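Local coordinates for tautomerase domain-containing protein (Gammaproteobacteria bacterium SG8_31, PDB 7M59) that belongs to the tautomerase superfamily of small beta-alpha-beta proteins and assembles as a hexamer of six copies of one short chain, at residues I3-R8 with E21-A26. Residues are numbered along the deposited sequence; the frame is centred on the assembly and turned at random.
Sequences IQCDIR and EAITRA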
loop_
_atom_site.group_PDB
_atom_site.type_symbol
_atom_site.label_atom_id
_atom_site.label_comp_id
_atom_site.label_asym_id
_atom_site.label_seq_id
_atom_site.Cartn_x
_atom_site.Cartn_y
_atom_site.Cartn_z
ATOM N N ILE A 3 1.922 -1.377 9.665
ATOM C CA ILE A 3 3.269 -1.021 9.218
ATOM C C ILE A 3 3.633 -1.990 8.104
ATOM O O ILE A 3 3.857 -3.176 8.366
ATOM C CB ILE A 3 4.313 -1.087 10.347
ATOM C CG1 ILE A 3 3.776 -0.487 11.665
ATOM C CG2 ILE A 3 5.621 -0.412 9.891
ATOM C CD1 ILE A 3 3.516 1.022 11.604
ATOM N N GLN A 4 3.660 -1.504 6.864
ATOM C CA GLN A 4 4.031 -2.329 5.721
ATOM C C GLN A 4 5.500 -2.101 5.413
ATOM O O GLN A 4 5.946 -0.955 5.330
ATOM C CB GLN A 4 3.189 -2.007 4.488
ATOM C CG GLN A 4 1.715 -2.315 4.671
ATOM C CD GLN A 4 0.894 -1.750 3.539
ATOM O OE1 GLN A 4 0.783 -2.362 2.466
ATOM N NE2 GLN A 4 0.321 -0.570 3.757
ATOM N N CYS A 5 6.235 -3.189 5.230
ATOM C CA CYS A 5 7.681 -3.142 5.024
ATOM C C CYS A 5 7.988 -3.828 3.704
ATOM O O CYS A 5 7.946 -5.058 3.624
ATOM C CB CYS A 5 8.419 -3.832 6.170
ATOM S SG CYS A 5 7.948 -3.256 7.797
ATOM N N ASP A 6 8.272 -3.046 2.664
ATOM C CA ASP A 6 8.683 -3.600 1.375
ATOM C C ASP A 6 10.203 -3.603 1.339
ATOM O O ASP A 6 10.837 -2.556 1.146
ATOM C CB ASP A 6 8.100 -2.801 0.218
ATOM C CG ASP A 6 6.637 -3.103 -0.018
ATOM O OD1 ASP A 6 6.334 -4.120 -0.692
ATOM O OD2 ASP A 6 5.808 -2.312 0.458
ATOM N N ILE A 7 10.787 -4.789 1.517
ATOM C CA ILE A 7 12.229 -4.948 1.652
ATOM C C ILE A 7 12.747 -5.840 0.532
ATOM O O ILE A 7 11.998 -6.571 -0.118
ATOM C CB ILE A 7 12.607 -5.522 3.033
ATOM C CG1 ILE A 7 12.175 -6.990 3.140
ATOM C CG2 ILE A 7 11.977 -4.684 4.140
ATOM C CD1 ILE A 7 12.590 -7.650 4.478
ATOM N N ARG A 8 14.054 -5.777 0.303
ATOM C CA ARG A 8 14.651 -6.644 -0.704
ATOM C C ARG A 8 14.814 -8.059 -0.155
ATOM O O ARG A 8 15.104 -8.251 1.028
ATOM C CB ARG A 8 15.993 -6.079 -1.171
ATOM C CG ARG A 8 15.849 -4.904 -2.156
ATOM C CD ARG A 8 17.175 -4.160 -2.340
ATOM N NE ARG A 8 17.603 -3.657 -1.044
ATOM C CZ ARG A 8 18.842 -3.685 -0.572
ATOM N NH1 ARG A 8 19.844 -4.172 -1.301
ATOM N NH2 ARG A 8 19.072 -3.221 0.649
ATOM N N GLU A 21 9.822 -7.324 15.250
ATOM C CA GLU A 21 9.763 -7.065 16.685
ATOM C C GLU A 21 10.287 -5.677 17.025
ATOM O O GLU A 21 9.690 -4.964 17.841
ATOM C CB GLU A 21 10.547 -8.145 17.432
ATOM C CG GLU A 21 9.860 -9.493 17.372
ATOM C CD GLU A 21 10.673 -10.613 17.996
ATOM O OE1 GLU A 21 11.830 -10.361 18.396
ATOM O OE2 GLU A 21 10.154 -11.750 18.057
ATOM N N ALA A 22 11.397 -5.270 16.409
ATOM C CA ALA A 22 11.961 -3.954 16.692
ATOM C C ALA A 22 11.026 -2.839 16.235
ATOM O O ALA A 22 10.899 -1.814 16.911
ATOM C CB ALA A 22 13.324 -3.818 16.021
ATOM N N ILE A 23 10.366 -3.023 15.089
ATOM C CA ILE A 23 9.390 -2.029 14.642
ATOM C C ILE A 23 8.202 -1.979 15.592
ATOM O O ILE A 23 7.691 -0.898 15.909
ATOM C CB ILE A 23 8.952 -2.320 13.193
ATOM C CG1 ILE A 23 10.088 -1.960 12.235
ATOM C CG2 ILE A 23 7.687 -1.529 12.850
ATOM C CD1 ILE A 23 9.858 -2.393 10.776
ATOM N N THR A 24 7.740 -3.143 16.057
ATOM C CA THR A 24 6.621 -3.175 16.993
ATOM C C THR A 24 6.954 -2.389 18.258
ATOM O O THR A 24 6.160 -1.557 18.716
ATOM C CB THR A 24 6.262 -4.628 17.320
ATOM O OG1 THR A 24 5.931 -5.317 16.104
ATOM C CG2 THR A 24 5.065 -4.700 18.282
ATOM N N ARG A 25 8.144 -2.626 18.821
ATOM C CA ARG A 25 8.578 -1.872 19.996
ATOM C C ARG A 25 8.716 -0.386 19.687
ATOM O O ARG A 25 8.277 0.460 20.476
ATOM C CB ARG A 25 9.907 -2.424 20.518
ATOM C CG ARG A 25 9.809 -3.796 21.165
ATOM C CD ARG A 25 11.096 -4.135 21.909
ATOM N NE ARG A 25 12.256 -4.127 21.021
ATOM C CZ ARG A 25 12.644 -5.168 20.289
ATOM N NH1 ARG A 25 11.967 -6.308 20.337
ATOM N NH2 ARG A 25 13.713 -5.071 19.509
ATOM N N ALA A 26 9.323 -0.048 18.541
ATOM C CA ALA A 26 9.504 1.356 18.179
ATOM C C ALA A 26 8.168 2.082 18.068
ATOM O O ALA A 26 8.015 3.199 18.576
ATOM C CB ALA A 26 10.284 1.475 16.869
#
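Within the beta-alpha-beta unit of this tautomerase fold, Ile23 of helix 13-31 meets Ile3 and Cys5 of strand 2-8, where the helix packs on one face of the sheet. The contact is small, burying 111 Å² in all, and wholly apolar. Ile23 supplies both of its touching points from separate branches. Its CG2 methyl meets the CG2 methyl of Ile3 at 3.8 Å, methyl against methyl, the two branched side chains meeting at a slant. The other branch, CG1 to CD1, is extended (chi2 172°), which carries the terminal methyl out to Cys5. On the strand, Ile3 and Cys5 are two residues apart and the CB atoms of both lie on the helix side, whereas Gln4 between them projects from the other face of the strand. The backbones stay well separated here, with 8.2 Å between the CA atoms of Ile3 and Ile23, a gap that the side chains bridge.

Neighbouring groups continue this buried layer: Val40 of the parallel strand 39-45 touches both Cys5 and Ile23, while Val27 and Met19 of the same helix pack on Ile3 and Cys5 respectively. On the other face, Gln4 OE1 accepts a hydrogen bond from Arg43 and Asp6 OD2 forms a salt bridge with the same guanidinium group, while Asp6 makes a second salt bridge to Arg43 of a neighbouring subunit. Residues 3-6 also pair antiparallel with a strand of another subunit, so the sheet that Ile23 packs on continues across the interface. The sulfur of Cys5, set anti to its own carbonyl carbon (chi1 -52°), ends 3.6 Å from Ile23 CD1.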